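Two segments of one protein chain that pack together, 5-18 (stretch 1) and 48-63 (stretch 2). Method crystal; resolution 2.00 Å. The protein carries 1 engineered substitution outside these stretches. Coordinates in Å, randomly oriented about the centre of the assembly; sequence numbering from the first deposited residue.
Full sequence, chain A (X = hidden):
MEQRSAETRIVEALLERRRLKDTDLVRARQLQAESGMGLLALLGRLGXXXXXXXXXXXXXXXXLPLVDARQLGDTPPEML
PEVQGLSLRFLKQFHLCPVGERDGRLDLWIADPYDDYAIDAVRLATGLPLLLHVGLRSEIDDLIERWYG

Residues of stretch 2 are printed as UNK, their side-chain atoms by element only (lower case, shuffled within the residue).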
# COMPACT_ATOMS: atom_id res chain seq x y z
N SER A 5 3.97 -14.90 7.56
CA SER A 5 4.01 -13.82 6.51
C SER A 5 3.22 -12.57 6.98
O SER A 5 2.33 -12.72 7.77
CB SER A 5 3.54 -14.35 5.11
OG SER A 5 2.18 -14.14 4.88
N ALA A 6 3.59 -11.37 6.49
CA ALA A 6 2.87 -10.10 6.77
C ALA A 6 1.41 -10.25 6.25
O ALA A 6 0.46 -9.98 6.95
CB ALA A 6 3.56 -8.94 6.11
N GLU A 7 1.25 -10.78 5.04
CA GLU A 7 -0.11 -11.06 4.52
C GLU A 7 -0.97 -11.97 5.42
O GLU A 7 -2.16 -11.67 5.64
CB GLU A 7 -0.04 -11.66 3.10
CG GLU A 7 -1.41 -11.93 2.52
CD GLU A 7 -1.33 -12.79 1.26
OE1 GLU A 7 -0.99 -12.20 0.21
OE2 GLU A 7 -1.61 -14.03 1.35
N THR A 8 -0.39 -13.06 5.91
CA THR A 8 -1.06 -13.96 6.83
C THR A 8 -1.47 -13.27 8.15
O THR A 8 -2.57 -13.47 8.64
CB THR A 8 -0.18 -15.16 7.11
OG1 THR A 8 -0.00 -15.90 5.89
CG2 THR A 8 -0.83 -16.18 8.08
N ARG A 9 -0.61 -12.40 8.67
CA ARG A 9 -0.87 -11.77 9.95
C ARG A 9 -1.96 -10.74 9.72
O ARG A 9 -2.76 -10.45 10.60
CB ARG A 9 0.42 -11.09 10.47
CG ARG A 9 1.50 -12.08 10.95
CD ARG A 9 2.22 -11.48 12.25
NE ARG A 9 3.17 -10.69 11.67
CZ ARG A 9 3.67 -9.50 11.90
NH1 ARG A 9 3.58 -8.71 12.97
NH2 ARG A 9 4.43 -9.13 10.91
N ILE A 10 -1.95 -10.12 8.54
CA ILE A 10 -2.97 -9.11 8.19
C ILE A 10 -4.37 -9.80 8.03
O ILE A 10 -5.36 -9.31 8.54
CB ILE A 10 -2.58 -8.29 6.94
CG1 ILE A 10 -1.42 -7.37 7.29
CG2 ILE A 10 -3.72 -7.45 6.47
CD1 ILE A 10 -0.63 -6.78 6.15
N VAL A 11 -4.42 -10.87 7.28
CA VAL A 11 -5.64 -11.66 7.20
C VAL A 11 -6.14 -12.09 8.57
O VAL A 11 -7.32 -11.96 8.87
CB VAL A 11 -5.45 -12.90 6.30
CG1 VAL A 11 -6.69 -13.80 6.36
CG2 VAL A 11 -5.24 -12.48 4.89
N GLU A 12 -5.25 -12.59 9.45
CA GLU A 12 -5.67 -12.99 10.77
C GLU A 12 -6.23 -11.80 11.58
O GLU A 12 -7.21 -11.92 12.29
CB GLU A 12 -4.46 -13.60 11.51
CG GLU A 12 -4.67 -13.56 13.02
CD GLU A 12 -3.42 -13.89 13.81
OE1 GLU A 12 -2.54 -12.99 14.01
OE2 GLU A 12 -3.30 -15.07 14.23
N ALA A 13 -5.60 -10.64 11.48
CA ALA A 13 -6.07 -9.47 12.14
C ALA A 13 -7.41 -8.94 11.55
O ALA A 13 -8.24 -8.43 12.30
CB ALA A 13 -5.01 -8.36 12.13
N LEU A 14 -7.60 -9.01 10.24
CA LEU A 14 -8.90 -8.73 9.64
C LEU A 14 -10.05 -9.56 10.27
O LEU A 14 -11.11 -9.00 10.65
CB LEU A 14 -8.87 -8.97 8.14
CG LEU A 14 -8.17 -7.83 7.37
CD1 LEU A 14 -7.91 -8.31 5.99
CD2 LEU A 14 -8.97 -6.49 7.38
N LEU A 15 -9.83 -10.84 10.42
CA LEU A 15 -10.83 -11.73 11.06
C LEU A 15 -11.09 -11.38 12.49
O LEU A 15 -12.22 -11.18 12.88
CB LEU A 15 -10.39 -13.17 11.00
CG LEU A 15 -10.41 -13.75 9.60
CD1 LEU A 15 -9.58 -15.01 9.78
CD2 LEU A 15 -11.81 -14.10 9.12
N GLU A 16 -10.02 -11.22 13.25
CA GLU A 16 -10.12 -11.00 14.68
C GLU A 16 -10.79 -9.66 14.97
O GLU A 16 -11.55 -9.54 15.90
CB GLU A 16 -8.73 -11.06 15.26
CG GLU A 16 -8.41 -9.92 16.25
CD GLU A 16 -8.88 -10.30 17.59
OE1 GLU A 16 -9.00 -11.53 17.76
OE2 GLU A 16 -9.16 -9.43 18.42
N ARG A 17 -10.51 -8.66 14.16
CA ARG A 17 -11.17 -7.34 14.26
C ARG A 17 -12.57 -7.27 13.68
O ARG A 17 -13.25 -6.21 13.71
CB ARG A 17 -10.28 -6.27 13.63
CG ARG A 17 -8.93 -6.07 14.32
CD ARG A 17 -9.09 -5.32 15.61
NE ARG A 17 -9.58 -6.20 16.65
CZ ARG A 17 -9.94 -5.79 17.86
NH1 ARG A 17 -10.32 -6.68 18.78
NH2 ARG A 17 -9.90 -4.49 18.17
N ARG A 18 -12.98 -8.39 13.11
CA ARG A 18 -14.24 -8.51 12.42
C ARG A 18 -14.42 -7.57 11.24
O ARG A 18 -15.52 -7.10 10.93
CB ARG A 18 -15.35 -8.35 13.42
CG ARG A 18 -15.23 -9.44 14.50
CD ARG A 18 -15.92 -9.01 15.74
NE ARG A 18 -17.33 -8.89 15.45
CZ ARG A 18 -18.14 -7.95 15.94
NH1 ARG A 18 -17.71 -7.01 16.80
NH2 ARG A 18 -19.42 -7.96 15.57
N UNK A 48 -14.98 -7.68 -0.31
CA UNK A 48 -15.13 -8.28 1.00
C UNK A 48 -14.35 -7.61 2.12
O UNK A 48 -14.51 -7.99 3.30
c UNK A 48 -14.76 -9.77 0.95
c UNK A 48 -14.83 -11.99 -0.25
c UNK A 48 -15.39 -10.56 -0.23
c UNK A 48 -16.90 -10.57 -0.22
N UNK A 49 -13.38 -6.76 1.76
CA UNK A 49 -12.62 -5.98 2.75
C UNK A 49 -12.60 -4.57 2.20
O UNK A 49 -12.22 -4.35 1.06
c UNK A 49 -10.28 -5.61 3.77
c UNK A 49 -11.26 -7.86 3.55
c UNK A 49 -11.16 -6.52 2.94
N UNK A 50 -13.05 -3.61 2.98
CA UNK A 50 -12.97 -2.21 2.54
C UNK A 50 -11.53 -1.69 2.43
O UNK A 50 -10.63 -2.19 3.13
o UNK A 50 -13.07 -1.06 4.73
c UNK A 50 -13.76 -1.28 3.49
N UNK A 51 -11.34 -0.69 1.56
CA UNK A 51 -10.04 -0.04 1.47
C UNK A 51 -9.57 0.50 2.78
O UNK A 51 -8.40 0.36 3.14
c UNK A 51 -10.07 1.09 0.46
c UNK A 51 -9.84 1.72 -2.00
c UNK A 51 -10.14 0.59 -0.97
o UNK A 51 -9.90 1.41 -3.23
o UNK A 51 -9.52 2.87 -1.58
N UNK A 52 -10.49 1.10 3.55
CA UNK A 52 -10.14 1.58 4.86
C UNK A 52 -9.62 0.51 5.82
O UNK A 52 -8.59 0.70 6.48
c UNK A 52 -10.67 6.05 6.62
n UNK A 52 -9.73 5.96 7.53
c UNK A 52 -11.28 2.38 5.49
c UNK A 52 -10.88 2.92 6.86
n UNK A 52 -11.68 5.17 6.54
c UNK A 52 -11.82 4.03 7.41
n UNK A 52 -10.61 7.01 5.75
N UNK A 53 -10.31 -0.63 5.89
CA UNK A 53 -9.95 -1.70 6.79
C UNK A 53 -8.68 -2.41 6.30
O UNK A 53 -7.91 -2.88 7.12
c UNK A 53 -11.03 -2.75 6.89
c UNK A 53 -12.22 -2.32 7.79
o UNK A 53 -13.35 -2.81 7.62
o UNK A 53 -12.05 -1.47 8.66
N UNK A 54 -8.50 -2.48 4.98
CA UNK A 54 -7.23 -2.95 4.41
C UNK A 54 -6.07 -2.09 4.92
O UNK A 54 -5.11 -2.60 5.58
c UNK A 54 -5.94 -3.41 2.30
c UNK A 54 -3.82 -4.02 2.33
n UNK A 54 -4.86 -3.73 3.09
c UNK A 54 -7.27 -3.03 2.89
n UNK A 54 -4.16 -3.86 1.09
c UNK A 54 -5.50 -3.53 1.04
N UNK A 55 -6.13 -0.79 4.66
CA UNK A 55 -5.11 0.18 5.11
C UNK A 55 -4.88 0.09 6.61
O UNK A 55 -3.72 0.00 7.13
c UNK A 55 -5.51 1.63 4.72
N UNK A 56 -5.98 0.17 7.37
CA UNK A 56 -5.89 0.08 8.82
C UNK A 56 -5.11 -1.08 9.38
O UNK A 56 -4.21 -0.92 10.29
c UNK A 56 -7.30 0.07 10.95
o UNK A 56 -7.69 1.64 12.71
o UNK A 56 -7.34 2.45 10.64
c UNK A 56 -7.44 1.49 11.47
c UNK A 56 -7.30 -0.01 9.42
N UNK A 57 -5.44 -2.25 8.86
CA UNK A 57 -4.87 -3.47 9.31
C UNK A 57 -3.40 -3.60 8.91
O UNK A 57 -2.60 -4.09 9.69
c UNK A 57 -5.31 -5.92 9.58
o UNK A 57 -7.07 -4.35 9.25
c UNK A 57 -5.72 -4.63 8.82
N UNK A 58 -3.09 -3.26 7.65
CA UNK A 58 -1.70 -3.19 7.19
C UNK A 58 -0.89 -2.33 8.17
O UNK A 58 0.17 -2.72 8.64
s UNK A 58 -2.14 -3.71 4.52
c UNK A 58 -1.64 -2.59 5.79
N UNK A 59 -1.42 -1.18 8.55
CA UNK A 59 -0.72 -0.29 9.44
C UNK A 59 -0.53 -0.85 10.84
O UNK A 59 0.57 -0.76 11.37
c UNK A 59 -1.43 1.02 9.52
N UNK A 60 -1.54 -1.51 11.39
CA UNK A 60 -1.42 -2.16 12.68
C UNK A 60 -0.40 -3.21 12.64
O UNK A 60 0.33 -3.35 13.57
c UNK A 60 -3.83 -1.99 13.52
c UNK A 60 -5.18 -2.76 13.64
c UNK A 60 -2.69 -2.88 13.16
o UNK A 60 -5.36 -3.97 13.24
o UNK A 60 -6.08 -2.15 14.20
N UNK A 61 -0.41 -4.06 11.63
CA UNK A 61 0.42 -5.23 11.70
C UNK A 61 1.86 -4.85 11.52
O UNK A 61 2.78 -5.46 12.14
c UNK A 61 0.02 -6.33 10.69
c UNK A 61 -1.31 -6.98 11.13
c UNK A 61 1.09 -7.34 10.55
N UNK A 62 2.08 -3.84 10.69
CA UNK A 62 3.44 -3.48 10.32
C UNK A 62 3.97 -2.30 11.15
O UNK A 62 5.14 -1.94 11.04
c UNK A 62 3.42 -4.41 7.88
c UNK A 62 4.60 -5.41 8.00
c UNK A 62 3.55 -3.21 8.81
c UNK A 62 3.31 -3.87 6.44
N UNK A 63 3.14 -1.70 12.01
CA UNK A 63 3.56 -0.59 12.84
C UNK A 63 3.85 0.68 12.07
O UNK A 63 4.64 1.49 12.49
O HOH W 1 5.28 -6.57 11.85

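Position 48 has four side-chain carbons forked at the second, and none reaches stretch 1: Leu-48, partly exposed before the helix. Position 49 carries three carbons branched at CB; one of them packs on Leu-14. This is Val-49, a compact apolar residue for a buried place, whose CG1 lies 3.9 Å from Leu-14 CD2.

Position 50 has one carbon and one oxygen, Ser-50. Its OG accepts a hydrogen bond from the backbone N of position 53 at 3.0 Å, capping the helix that follows. Position 51, three carbons ending in two oxygens, is Glu-51, whose carboxylate oxygens are hydrogen-bonded elsewhere in the structure. Position 52, three carbons, a nitrogen and a carbon bearing two more nitrogens, is Arg-52, a charged chain suited to exposure.

At position 53 two carbons, the first near Leu-14, end in two oxygens: Asp-53. Its CB is 4.3 Å from Leu-14 CD2, while the carboxylate occupies the first turn, where acidic groups suit the helix dipole. Position 54 holds one carbon, then a five-membered ring of three carbons and two nitrogens: His-54, whose CA-to-CB bond points away from stretch 1. The single carbon at 55 gives Ala-55, small and buried. Position 56, three carbons and two oxygens without contact, is Glu-56, its charge partly exposed.

Position 57 branches at CB; the carbon branch packs on Ala-13, the oxygen faces Leu-14. It is Thr-57: CG2 meets Ala-13 CB at 3.5 Å, while OG1, 3.4 Å from Leu-14 CD2, donates to Asp-53 O at 2.7 Å, satisfying the hydroxyl within the helix. Position 58, one carbon and a sulfur facing Ile-10, is Cys-58, small and weakly polar; SG lies 3.8 Å from Ile-10 CD1. Position 59, a lone carbon facing away, is Ala-59. Position 60, three carbons and two oxygens near Arg-17, is Glu-60, charged and exposed, with OE1 4.3 Å from Arg-17 CG.

Position 61 has three carbons branched at CB, packed on Arg-9, Ile-10 and Ala-13: Val-61. Its CB is 3.8 Å from Ile-10 CG1, and CG1 covers one face of the Arg-9 guanidinium, 3.6 Å from Arg-9 CZ. Position 62, four carbons forked at the second and reaching Ala-6, is Leu-62, with CD2 4.1 Å from Ala-6 CB. Position 63 lacks a side chain; Gly-63 suits the positive phi that ends the helix.

The helices cross at 119°, their axes approaching to 9.2 Å. Ile-10 and Thr-57 come nearest, their CA atoms 6.1 Å apart; Ala-13 packs beside them. The contact is chiefly apolar, with no clear direct hydrogen bond across it. One water accepts from Arg-9 NH2 at 2.9 Å and donates to Val-61 O at 2.8 Å, linking the helices.

Stretch 2 (48-63) LVSERDHAETCAEVLG
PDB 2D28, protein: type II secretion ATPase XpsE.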